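Local coordinates for protein orotidine 5'-phosphate decarboxylase (Lactobacillus acidophilus, PDB 3TFX) that probably catalyses the decarboxylation of orotidine 5'-monophosphate to uridine 5'-monophosphate, the last step of de novo UMP synthesis, working as a homodimer, at residues Q96-A101 against P116-V121; K21-L26 against V32-G37; S148-A153 against K169-N174. One frame throughout, in Å; residues are numbered along the deposited sequence.

Contact 1 of 3, residues Q96-A101 against P116-V121; sequences QMIKSA and PKLLAV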
ATOM      1  N   GLN A  96      -6.041 -15.260   0.473  1.00 12.32           N
ATOM      2  CA  GLN A  96      -5.797 -15.381  -0.964  1.00 12.05           C
ATOM      3  C   GLN A  96      -4.868 -14.283  -1.493  1.00 11.03           C
ATOM      4  O   GLN A  96      -4.027 -14.530  -2.370  1.00 10.50           O
ATOM      5  CB  GLN A  96      -7.108 -15.423  -1.768  1.00 12.02           C
ATOM      6  CG  GLN A  96      -6.860 -15.583  -3.282  1.00 13.38           C
ATOM      7  CD  GLN A  96      -6.123 -16.879  -3.633  1.00 16.65           C
ATOM      8  OE1 GLN A  96      -6.536 -17.968  -3.215  1.00 19.30           O
ATOM      9  NE2 GLN A  96      -5.028 -16.766  -4.402  1.00 15.95           N
HETATM   10  N   MSE A  97      -5.021 -13.082  -0.949  1.00 10.12           N
HETATM   11  CA  MSE A  97      -4.185 -11.955  -1.350  1.00 10.24           C
HETATM   12  C   MSE A  97      -2.712 -12.215  -1.012  1.00  9.69           C
HETATM   13  O   MSE A  97      -1.809 -11.882  -1.787  1.00  8.66           O
HETATM   14  CB  MSE A  97      -4.672 -10.672  -0.679  1.00 10.46           C
HETATM   15  CG  MSE A  97      -4.132  -9.424  -1.331  1.00 12.46           C
HETATM   16 SE   MSE A  97      -3.816  -8.011  -0.021  1.00 22.99          SE
HETATM   17  CE  MSE A  97      -2.343  -8.844   0.965  1.00 16.87           C
ATOM     18  N   ILE A  98      -2.475 -12.830   0.142  1.00  9.72           N
ATOM     19  CA  ILE A  98      -1.109 -13.149   0.552  1.00  9.88           C
ATOM     20  C   ILE A  98      -0.514 -14.195  -0.407  1.00 10.09           C
ATOM     21  O   ILE A  98       0.616 -14.029  -0.882  1.00  9.87           O
ATOM     22  CB  ILE A  98      -1.028 -13.601   2.031  1.00  9.39           C
ATOM     23  CG1 ILE A  98      -1.451 -12.469   2.967  1.00 10.10           C
ATOM     24  CG2 ILE A  98       0.387 -14.114   2.385  1.00  9.89           C
ATOM     25  CD1 ILE A  98      -1.669 -12.915   4.440  1.00  9.05           C
ATOM     26  N   LYS A  99      -1.279 -15.256  -0.696  1.00 10.13           N
ATOM     27  CA  LYS A  99      -0.840 -16.287  -1.646  1.00 10.64           C
ATOM     28  C   LYS A  99      -0.531 -15.696  -3.021  1.00 10.19           C
ATOM     29  O   LYS A  99       0.473 -16.059  -3.643  1.00  9.74           O
ATOM     30  CB  LYS A  99      -1.884 -17.408  -1.812  1.00 11.17           C
ATOM     31  CG  LYS A  99      -2.158 -18.224  -0.555  1.00 14.04           C
ATOM     32  CD  LYS A  99      -3.392 -19.123  -0.748  1.00 17.22           C
ATOM     33  CE  LYS A  99      -3.761 -19.868   0.523  1.00 18.31           C
ATOM     34  NZ  LYS A  99      -4.938 -20.779   0.257  1.00 21.31           N
ATOM     35  N   SER A 100      -1.392 -14.788  -3.490  1.00  9.75           N
ATOM     36  CA  SER A 100      -1.195 -14.155  -4.806  1.00  9.54           C
ATOM     37  C   SER A 100       0.051 -13.274  -4.808  1.00  8.94           C
ATOM     38  O   SER A 100       0.796 -13.239  -5.774  1.00  8.66           O
ATOM     39  CB  SER A 100      -2.445 -13.360  -5.219  1.00  9.42           C
ATOM     40  OG  SER A 100      -3.534 -14.230  -5.509  1.00 10.84           O
ATOM     41  N   ALA A 101       0.288 -12.589  -3.698  1.00  9.32           N
ATOM     42  CA  ALA A 101       1.470 -11.746  -3.544  1.00  9.12           C
ATOM     43  C   ALA A 101       2.744 -12.571  -3.723  1.00  9.53           C
ATOM     44  O   ALA A 101       3.644 -12.186  -4.474  1.00  9.38           O
ATOM     45  CB  ALA A 101       1.449 -11.050  -2.192  1.00  8.18           C
ATOM     46  N   PRO A 116      12.224 -12.455  -3.588  1.00 13.58           N
ATOM     47  CA  PRO A 116      12.066 -11.594  -2.426  1.00 12.90           C
ATOM     48  C   PRO A 116      11.258 -12.281  -1.318  1.00 12.44           C
ATOM     49  O   PRO A 116      10.375 -13.094  -1.601  1.00 12.60           O
ATOM     50  CB  PRO A 116      11.278 -10.405  -2.983  1.00 13.69           C
ATOM     51  CG  PRO A 116      11.605 -10.351  -4.413  1.00 12.62           C
ATOM     52  CD  PRO A 116      11.902 -11.759  -4.847  1.00 13.67           C
ATOM     53  N   LYS A 117      11.574 -11.969  -0.070  1.00 11.35           N
ATOM     54  CA  LYS A 117      10.827 -12.518   1.065  1.00 10.87           C
ATOM     55  C   LYS A 117       9.563 -11.685   1.261  1.00 10.12           C
ATOM     56  O   LYS A 117       9.622 -10.465   1.221  1.00 10.18           O
ATOM     57  CB  LYS A 117      11.691 -12.531   2.337  1.00 10.46           C
ATOM     58  CG  LYS A 117      12.964 -13.355   2.205  1.00 11.79           C
ATOM     59  CD  LYS A 117      12.671 -14.810   2.537  1.00 15.85           C
ATOM     60  CE  LYS A 117      13.267 -15.786   1.542  1.00 19.01           C
ATOM     61  NZ  LYS A 117      14.710 -16.044   1.751  1.00 20.98           N
ATOM     62  N   LEU A 118       8.426 -12.351   1.441  1.00  9.53           N
ATOM     63  CA  LEU A 118       7.145 -11.667   1.631  1.00  8.60           C
ATOM     64  C   LEU A 118       6.844 -11.567   3.110  1.00  8.18           C
ATOM     65  O   LEU A 118       6.697 -12.578   3.798  1.00  8.26           O
ATOM     66  CB  LEU A 118       6.013 -12.429   0.933  1.00  8.38           C
ATOM     67  CG  LEU A 118       4.578 -11.919   1.064  1.00  8.56           C
ATOM     68  CD1 LEU A 118       4.442 -10.514   0.463  1.00  5.00           C
ATOM     69  CD2 LEU A 118       3.601 -12.920   0.390  1.00  6.96           C
ATOM     70  N   LEU A 119       6.721 -10.350   3.599  1.00  7.67           N
ATOM     71  CA  LEU A 119       6.470 -10.155   5.013  1.00  7.65           C
ATOM     72  C   LEU A 119       5.076  -9.590   5.218  1.00  7.33           C
ATOM     73  O   LEU A 119       4.678  -8.649   4.530  1.00  7.67           O
ATOM     74  CB  LEU A 119       7.522  -9.204   5.609  1.00  7.85           C
ATOM     75  CG  LEU A 119       8.989  -9.578   5.395  1.00  7.39           C
ATOM     76  CD1 LEU A 119       9.896  -8.387   5.713  1.00  5.48           C
ATOM     77  CD2 LEU A 119       9.354 -10.776   6.264  1.00  7.34           C
ATOM     78  N   ALA A 120       4.347 -10.145   6.173  1.00  6.86           N
ATOM     79  CA  ALA A 120       2.995  -9.677   6.467  1.00  7.76           C
ATOM     80  C   ALA A 120       3.008  -8.653   7.573  1.00  8.29           C
ATOM     81  O   ALA A 120       3.661  -8.830   8.612  1.00  8.53           O
ATOM     82  CB  ALA A 120       2.074 -10.831   6.843  1.00  7.22           C
ATOM     83  N   VAL A 121       2.312  -7.558   7.320  1.00  8.96           N
ATOM     84  CA  VAL A 121       1.978  -6.623   8.358  1.00 10.09           C
ATOM     85  C   VAL A 121       0.717  -7.132   9.000  1.00 11.26           C
ATOM     86  O   VAL A 121      -0.180  -7.680   8.339  1.00 11.47           O
ATOM     87  CB  VAL A 121       1.783  -5.194   7.809  1.00 10.83           C
ATOM     88  CG1 VAL A 121       1.034  -4.295   8.818  1.00 10.04           C
ATOM     89  CG2 VAL A 121       3.149  -4.605   7.437  1.00 10.70           C
TER
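The peptide carbonyl of Ile98 is the flat group that Leu118 meets. Leu118 CD2 sits 3.4 Å from Ile98 O, about 29° out of the peptide plane. The methyl thus approaches the oxygen at a slant. The contact belongs to the beta-alpha-beta crossover of strand 86-90, helix 95-108 and strand 117-121, one step around the TIM barrel. A second flat group, the amide of Gln96, donates in its own plane. Gln96 NE2 bonds to Ser100 OG at 3.1 Å, and OG lies almost in the amide plane. This bond stays within one helix, one turn apart. Ser100 points away from the strand.

Leu118 and Ala120 point from the strand toward the helix. Leu118 does the touching. Its CG is anti to the backbone N (chi1 177°), which carries the forked end out to the helix. Both methyls meet one atom there: Ala101 CB is 3.8 Å from Leu118 CD2 and 4.0 Å from Leu118 CD1. Ile98 covers CD2 with its CG2 branch, the two side chains crossing obliquely.

All three touching residues are buried. Leu118 also packs on Val89 of the preceding strand, and Ala101 on Val72 of helix 69-80. Ala101 lies about 5 Å, side chain to side chain, from Met65, a predicted substrate-binding residue. At the backbone, Leu118 N donates to Asp159 OD2. Leu118 CD2 is thus shared by three helix atoms, with Ile98 CG2 at 4.0 Å.

Contact 2 of 3, residues K21-L26 against V32-G37; sequences KILSKL and VFVKVG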
ATOM      1  N   LYS A  21      23.604  10.625  -0.254  1.00 21.08           N
ATOM      2  CA  LYS A  21      24.479  11.082   0.815  1.00 21.03           C
ATOM      3  C   LYS A  21      24.532  10.139   2.034  1.00 20.66           C
ATOM      4  O   LYS A  21      25.627   9.800   2.505  1.00 20.68           O
ATOM      5  CB  LYS A  21      24.130  12.516   1.231  1.00 21.52           C
ATOM      6  CG  LYS A  21      24.964  13.033   2.417  1.00 23.76           C
ATOM      7  CD  LYS A  21      25.638  14.369   2.112  1.00 27.48           C
ATOM      8  CE  LYS A  21      24.804  15.545   2.606  1.00 29.81           C
ATOM      9  NZ  LYS A  21      25.627  16.800   2.664  1.00 30.21           N
ATOM     10  N   ILE A  22      23.380   9.713   2.554  1.00 19.91           N
ATOM     11  CA  ILE A  22      23.404   8.741   3.658  1.00 19.26           C
ATOM     12  C   ILE A  22      24.045   7.425   3.236  1.00 19.11           C
ATOM     13  O   ILE A  22      24.838   6.863   3.983  1.00 19.18           O
ATOM     14  CB  ILE A  22      22.018   8.525   4.383  1.00 19.23           C
ATOM     15  CG1 ILE A  22      22.188   7.631   5.608  1.00 18.41           C
ATOM     16  CG2 ILE A  22      20.940   7.946   3.450  1.00 18.54           C
ATOM     17  CD1 ILE A  22      23.096   8.224   6.681  1.00 20.46           C
ATOM     18  N   LEU A  23      23.729   6.961   2.028  1.00 19.46           N
ATOM     19  CA  LEU A  23      24.288   5.720   1.489  1.00 19.54           C
ATOM     20  C   LEU A  23      25.809   5.751   1.384  1.00 20.10           C
ATOM     21  O   LEU A  23      26.479   4.757   1.696  1.00 20.31           O
ATOM     22  CB  LEU A  23      23.671   5.401   0.127  1.00 19.85           C
ATOM     23  CG  LEU A  23      22.535   4.378  -0.015  1.00 20.01           C
ATOM     24  CD1 LEU A  23      21.596   4.383   1.155  1.00 21.75           C
ATOM     25  CD2 LEU A  23      21.775   4.619  -1.296  1.00 20.02           C
ATOM     26  N   SER A  24      26.360   6.887   0.954  1.00 20.30           N
ATOM     27  CA  SER A  24      27.815   7.054   0.868  1.00 20.45           C
ATOM     28  C   SER A  24      28.519   6.873   2.222  1.00 20.58           C
ATOM     29  O   SER A  24      29.731   6.644   2.281  1.00 21.13           O
ATOM     30  CB  SER A  24      28.159   8.417   0.285  1.00 20.55           C
ATOM     31  OG  SER A  24      27.985   9.430   1.262  1.00 22.19           O
ATOM     32  N   LYS A  25      27.751   6.953   3.302  1.00 20.07           N
ATOM     33  CA  LYS A  25      28.306   6.824   4.644  1.00 19.88           C
ATOM     34  C   LYS A  25      28.043   5.478   5.312  1.00 19.10           C
ATOM     35  O   LYS A  25      28.371   5.317   6.478  1.00 19.16           O
ATOM     36  CB  LYS A  25      27.748   7.928   5.541  1.00 20.15           C
ATOM     37  CG  LYS A  25      28.127   9.333   5.106  1.00 20.96           C
ATOM     38  CD  LYS A  25      27.456  10.339   6.019  1.00 23.10           C
ATOM     39  CE  LYS A  25      27.569  11.741   5.482  1.00 24.35           C
ATOM     40  NZ  LYS A  25      26.593  12.614   6.184  1.00 26.55           N
ATOM     41  N   LEU A  26      27.443   4.523   4.597  1.00 18.21           N
ATOM     42  CA  LEU A  26      27.018   3.272   5.230  1.00 17.45           C
ATOM     43  C   LEU A  26      27.985   2.134   4.972  1.00 17.27           C
ATOM     44  O   LEU A  26      27.964   1.102   5.662  1.00 17.14           O
ATOM     45  CB  LEU A  26      25.583   2.886   4.825  1.00 16.80           C
ATOM     46  CG  LEU A  26      24.469   3.817   5.322  1.00 16.40           C
ATOM     47  CD1 LEU A  26      23.092   3.301   4.897  1.00 14.66           C
ATOM     48  CD2 LEU A  26      24.526   3.995   6.830  1.00 15.54           C
ATOM     49  N   VAL A  32      25.389  -3.403   2.802  1.00 14.70           N
ATOM     50  CA  VAL A  32      24.313  -2.554   3.290  1.00 13.82           C
ATOM     51  C   VAL A  32      22.916  -2.948   2.828  1.00 13.59           C
ATOM     52  O   VAL A  32      22.680  -3.300   1.661  1.00 13.22           O
ATOM     53  CB  VAL A  32      24.641  -1.014   3.242  1.00 14.09           C
ATOM     54  CG1 VAL A  32      25.974  -0.711   2.553  1.00 13.05           C
ATOM     55  CG2 VAL A  32      23.484  -0.174   2.723  1.00 13.86           C
ATOM     56  N   PHE A  33      22.018  -2.933   3.808  1.00 12.68           N
ATOM     57  CA  PHE A  33      20.651  -3.384   3.665  1.00 12.00           C
ATOM     58  C   PHE A  33      19.824  -2.210   4.166  1.00 11.58           C
ATOM     59  O   PHE A  33      19.913  -1.838   5.336  1.00 11.70           O
ATOM     60  CB  PHE A  33      20.431  -4.640   4.540  1.00 11.57           C
ATOM     61  CG  PHE A  33      19.204  -5.477   4.176  1.00 11.81           C
ATOM     62  CD1 PHE A  33      19.176  -6.839   4.472  1.00 11.64           C
ATOM     63  CD2 PHE A  33      18.086  -4.917   3.549  1.00 12.52           C
ATOM     64  CE1 PHE A  33      18.061  -7.632   4.171  1.00 11.33           C
ATOM     65  CE2 PHE A  33      16.964  -5.706   3.222  1.00 12.68           C
ATOM     66  CZ  PHE A  33      16.955  -7.068   3.539  1.00 11.12           C
ATOM     67  N   VAL A  34      19.034  -1.603   3.284  1.00 11.13           N
ATOM     68  CA  VAL A  34      18.222  -0.458   3.692  1.00 10.71           C
ATOM     69  C   VAL A  34      16.723  -0.691   3.514  1.00 10.83           C
ATOM     70  O   VAL A  34      16.303  -1.552   2.729  1.00 10.39           O
ATOM     71  CB  VAL A  34      18.626   0.854   2.953  1.00 10.66           C
ATOM     72  CG1 VAL A  34      20.065   1.236   3.278  1.00  9.32           C
ATOM     73  CG2 VAL A  34      18.405   0.719   1.448  1.00 10.41           C
ATOM     74  N   LYS A  35      15.929   0.092   4.245  1.00 10.57           N
ATOM     75  CA  LYS A  35      14.476   0.068   4.110  1.00 11.25           C
ATOM     76  C   LYS A  35      13.974   1.414   3.617  1.00 11.81           C
ATOM     77  O   LYS A  35      14.244   2.436   4.243  1.00 12.58           O
ATOM     78  CB  LYS A  35      13.788  -0.245   5.447  1.00 11.12           C
ATOM     79  CG  LYS A  35      12.247  -0.394   5.338  1.00 11.78           C
ATOM     80  CD  LYS A  35      11.618  -0.719   6.672  1.00 15.23           C
ATOM     81  CE  LYS A  35      11.239   0.526   7.457  1.00 16.11           C
ATOM     82  NZ  LYS A  35       9.780   0.845   7.346  1.00 16.70           N
ATOM     83  N   VAL A  36      13.242   1.400   2.509  1.00 12.25           N
ATOM     84  CA  VAL A  36      12.512   2.580   2.028  1.00 12.72           C
ATOM     85  C   VAL A  36      11.022   2.281   1.856  1.00 12.39           C
ATOM     86  O   VAL A  36      10.620   1.155   1.539  1.00 12.56           O
ATOM     87  CB  VAL A  36      13.114   3.147   0.725  1.00 13.41           C
ATOM     88  CG1 VAL A  36      14.440   3.835   1.027  1.00 14.30           C
ATOM     89  CG2 VAL A  36      13.319   2.047  -0.310  1.00 12.29           C
ATOM     90  N   GLY A  37      10.210   3.291   2.102  1.00 12.10           N
ATOM     91  CA  GLY A  37       8.776   3.133   2.084  1.00 12.05           C
ATOM     92  C   GLY A  37       8.167   4.031   1.044  1.00 12.15           C
ATOM     93  O   GLY A  37       8.829   4.412   0.078  1.00 11.66           O
TER
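Leu23 and Leu26 pack on Val32 and Val34 in a buried aliphatic contact, where helix 16-24 and the turn after it lie on the outside of strand 33-36. These elements close the beta-alpha-beta unit that starts at strand 7-10 of the TIM barrel. Leu26 CD1 meets both valines. It reaches 4.0 Å from Val34 CG1 and 4.1 Å from Val32 CG2, so one methyl bridges two outward-facing residues. Leu26 CG is anti to the carbonyl carbon (chi1 -67°), and the straight chain beyond it extends CD1 to the strand. Leu23 CD1 comes to the same methyl, Val34 CG1, at 4.1 Å, and the two side chains cross at about a right angle. Leu26 N also bonds to Leu23 O (3.1 Å).

Phe33, between the valines, points away from the helix. Lys35 on the same strand forms a salt bridge with Asp62; both are predicted to bind substrate. Leu26 packs on Pro225 and Val32 on Tyr229, both of helix 225-236.

Only methyl contacts join the side chains of the two segments. The joint therefore depends on shape and burial, while the strand's charged group serves another neighbour.

Contact 3 of 3, residues S148-A153 against K169-N174; sequences SLAKMA and KKLHEN
The torsions of Leu171 and Lys151 put their ends against the facing helix. Leu171 has CG anti to the carbonyl carbon (chi1 -58°) and an extended second torsion. This brings CD2 to Ala150 CB, 4.1 Å away. Lys151 starts out straight and then bends at chi3 and chi4 (69° and 66°). The bends fold its chain toward Asn174, with Lys151 CD 4.4 Å from Asn174 CB. Lys151 NZ ends 4.0 Å from Asn174 O, too far for a hydrogen bond. The positive charge may still be favoured close to the carbonyl end of helix 168-175.

Asn174 ND2 donates to Lys170 O at 2.7 Å, with the oxygen nearly in the amide plane. Asn174 N donates to the same oxygen from the opposite face of the carbonyl plane, at 3.3 Å. ND2 makes the shorter bond.

Ala150 and Leu171 form the buried side, while Lys151 and Asn174 lie toward solvent. Leu171 also meets Val146 and Leu147 along the partner helix, and Tyr181 of strand 180-183. Leu149 and Met152 (selenomethionine) pack on Glu135 of the second subunit. The contact pairs helices on the outside of the barrel, flanking strand 160-162 in sequence.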
ATOM      1  N   SER A 148      -3.366 -14.416  15.245  1.00 13.17           N
ATOM      2  CA  SER A 148      -4.263 -14.941  14.203  1.00 13.36           C
ATOM      3  C   SER A 148      -3.855 -14.494  12.780  1.00 12.97           C
ATOM      4  O   SER A 148      -3.804 -15.304  11.853  1.00 12.47           O
ATOM      5  CB  SER A 148      -5.700 -14.506  14.507  1.00 13.45           C
ATOM      6  OG  SER A 148      -6.592 -14.940  13.508  1.00 15.46           O
ATOM      7  N   LEU A 149      -3.566 -13.206  12.625  1.00 12.16           N
ATOM      8  CA  LEU A 149      -3.067 -12.667  11.353  1.00 12.24           C
ATOM      9  C   LEU A 149      -1.711 -13.285  10.981  1.00 12.07           C
ATOM     10  O   LEU A 149      -1.491 -13.658   9.839  1.00 11.30           O
ATOM     11  CB  LEU A 149      -2.936 -11.147  11.453  1.00 11.93           C
ATOM     12  CG  LEU A 149      -4.025 -10.216  10.894  1.00 12.74           C
ATOM     13  CD1 LEU A 149      -5.348 -10.871  10.533  1.00 12.62           C
ATOM     14  CD2 LEU A 149      -4.216  -9.010  11.767  1.00 10.90           C
ATOM     15  N   ALA A 150      -0.819 -13.412  11.962  1.00 12.34           N
ATOM     16  CA  ALA A 150       0.495 -13.992  11.719  1.00 13.07           C
ATOM     17  C   ALA A 150       0.411 -15.466  11.279  1.00 13.60           C
ATOM     18  O   ALA A 150       1.020 -15.847  10.278  1.00 13.52           O
ATOM     19  CB  ALA A 150       1.393 -13.824  12.933  1.00 12.37           C
ATOM     20  N   LYS A 151      -0.351 -16.280  12.015  1.00 14.50           N
ATOM     21  CA  LYS A 151      -0.533 -17.697  11.677  1.00 15.69           C
ATOM     22  C   LYS A 151      -1.086 -17.865  10.262  1.00 15.84           C
ATOM     23  O   LYS A 151      -0.562 -18.655   9.466  1.00 15.38           O
ATOM     24  CB  LYS A 151      -1.452 -18.392  12.682  1.00 16.29           C
ATOM     25  CG  LYS A 151      -0.804 -18.733  14.014  1.00 18.85           C
ATOM     26  CD  LYS A 151      -1.778 -19.377  14.990  1.00 23.09           C
ATOM     27  CE  LYS A 151      -2.203 -20.780  14.549  1.00 25.88           C
ATOM     28  NZ  LYS A 151      -1.076 -21.773  14.574  1.00 28.54           N
HETATM   29  N   MSE A 152      -2.126 -17.092   9.952  1.00 16.43           N
HETATM   30  CA  MSE A 152      -2.733 -17.108   8.630  1.00 17.30           C
HETATM   31  C   MSE A 152      -1.743 -16.738   7.535  1.00 15.93           C
HETATM   32  O   MSE A 152      -1.744 -17.363   6.472  1.00 15.36           O
HETATM   33  CB  MSE A 152      -3.956 -16.186   8.566  1.00 18.87           C
HETATM   34  CG  MSE A 152      -4.738 -16.306   7.249  1.00 24.16           C
HETATM   35 SE   MSE A 152      -5.994 -14.835   6.979  1.00 40.75          SE
HETATM   36  CE  MSE A 152      -4.714 -13.369   6.825  1.00 35.52           C
ATOM     37  N   ALA A 153      -0.911 -15.731   7.793  1.00 14.54           N
ATOM     38  CA  ALA A 153       0.129 -15.332   6.845  1.00 14.12           C
ATOM     39  C   ALA A 153       1.093 -16.480   6.567  1.00 13.97           C
ATOM     40  O   ALA A 153       1.397 -16.767   5.403  1.00 13.81           O
ATOM     41  CB  ALA A 153       0.897 -14.105   7.365  1.00 14.01           C
ATOM     42  N   LYS A 169       8.262 -13.934  20.926  1.00 19.57           N
ATOM     43  CA  LYS A 169       8.128 -15.188  21.671  1.00 20.72           C
ATOM     44  C   LYS A 169       6.777 -15.866  21.454  1.00 20.28           C
ATOM     45  O   LYS A 169       6.737 -17.048  21.145  1.00 19.97           O
ATOM     46  CB  LYS A 169       8.463 -15.028  23.170  1.00 21.53           C
ATOM     47  CG  LYS A 169       9.809 -14.312  23.438  1.00 24.04           C
ATOM     48  CD  LYS A 169      10.684 -15.038  24.473  1.00 27.77           C
ATOM     49  CE  LYS A 169      11.901 -14.201  24.825  1.00 28.17           C
ATOM     50  NZ  LYS A 169      13.123 -15.032  25.005  1.00 29.36           N
ATOM     51  N   LYS A 170       5.681 -15.126  21.602  1.00 20.55           N
ATOM     52  CA  LYS A 170       4.343 -15.685  21.331  1.00 20.89           C
ATOM     53  C   LYS A 170       4.199 -16.132  19.874  1.00 19.92           C
ATOM     54  O   LYS A 170       3.689 -17.216  19.612  1.00 19.04           O
ATOM     55  CB  LYS A 170       3.217 -14.694  21.652  1.00 21.40           C
ATOM     56  CG  LYS A 170       3.044 -14.343  23.120  1.00 25.16           C
ATOM     57  CD  LYS A 170       2.108 -13.123  23.296  1.00 29.76           C
ATOM     58  CE  LYS A 170       2.672 -11.827  22.645  1.00 31.44           C
ATOM     59  NZ  LYS A 170       1.755 -10.652  22.768  1.00 32.86           N
ATOM     60  N   LEU A 171       4.636 -15.291  18.938  1.00 18.94           N
ATOM     61  CA  LEU A 171       4.538 -15.641  17.522  1.00 18.88           C
ATOM     62  C   LEU A 171       5.359 -16.888  17.213  1.00 18.93           C
ATOM     63  O   LEU A 171       4.846 -17.828  16.607  1.00 18.19           O
ATOM     64  CB  LEU A 171       4.897 -14.463  16.607  1.00 18.25           C
ATOM     65  CG  LEU A 171       4.061 -13.176  16.773  1.00 18.23           C
ATOM     66  CD1 LEU A 171       4.332 -12.193  15.651  1.00 16.75           C
ATOM     67  CD2 LEU A 171       2.571 -13.453  16.861  1.00 16.76           C
ATOM     68  N   HIS A 172       6.608 -16.904  17.680  1.00 19.19           N
ATOM     69  CA  HIS A 172       7.513 -18.041  17.485  1.00 19.99           C
ATOM     70  C   HIS A 172       6.937 -19.333  18.092  1.00 20.13           C
ATOM     71  O   HIS A 172       6.867 -20.351  17.406  1.00 19.28           O
ATOM     72  CB  HIS A 172       8.913 -17.733  18.030  1.00 19.65           C
ATOM     73  CG  HIS A 172       9.855 -18.897  17.961  1.00 20.98           C
ATOM     74  ND1 HIS A 172      10.029 -19.779  19.009  1.00 20.09           N
ATOM     75  CD2 HIS A 172      10.673 -19.322  16.971  1.00 20.64           C
ATOM     76  CE1 HIS A 172      10.909 -20.698  18.662  1.00 21.36           C
ATOM     77  NE2 HIS A 172      11.319 -20.444  17.433  1.00 21.20           N
ATOM     78  N   GLU A 173       6.506 -19.263  19.354  1.00 20.82           N
ATOM     79  CA  GLU A 173       5.829 -20.371  20.055  1.00 22.21           C
ATOM     80  C   GLU A 173       4.788 -21.054  19.182  1.00 21.38           C
ATOM     81  O   GLU A 173       4.665 -22.273  19.196  1.00 21.27           O
ATOM     82  CB  GLU A 173       5.098 -19.860  21.315  1.00 22.89           C
ATOM     83  CG  GLU A 173       5.859 -19.947  22.632  1.00 28.20           C
ATOM     84  CD  GLU A 173       5.776 -21.332  23.300  1.00 34.21           C
ATOM     85  OE1 GLU A 173       5.980 -21.409  24.535  1.00 38.11           O
ATOM     86  OE2 GLU A 173       5.536 -22.348  22.609  1.00 35.43           O
ATOM     87  N   ASN A 174       4.020 -20.247  18.451  1.00 20.19           N
ATOM     88  CA  ASN A 174       2.954 -20.749  17.582  1.00 19.66           C
ATOM     89  C   ASN A 174       3.360 -21.089  16.140  1.00 18.59           C
ATOM     90  O   ASN A 174       2.807 -22.009  15.538  1.00 18.57           O
ATOM     91  CB  ASN A 174       1.790 -19.759  17.591  1.00 19.91           C
ATOM     92  CG  ASN A 174       1.089 -19.709  18.941  1.00 20.77           C
ATOM     93  OD1 ASN A 174       0.176 -20.483  19.188  1.00 20.69           O
ATOM     94  ND2 ASN A 174       1.529 -18.810  19.822  1.00 20.29           N
TER

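Contacts 1 and 2 are buried and of one type: a helix covers the outer side of a strand in the same barrel sheet, each within its own beta-alpha-beta unit. Their centres are 24 Å apart, on opposite sides of the chain's centre. Contact 3 joins two outer helices. It is only partly buried and includes a lysine and an asparagine at its open side, next to an alanine-leucine touch. Contacts 1 and 3 meet directly. Ala120 CB lies 3.5 Å from Ala153 CB, and Ile98 packs on Met152 and Ala153, so helix 142-155 of contact 3 also covers part of contact 1. Contact 2 touches neither of the others.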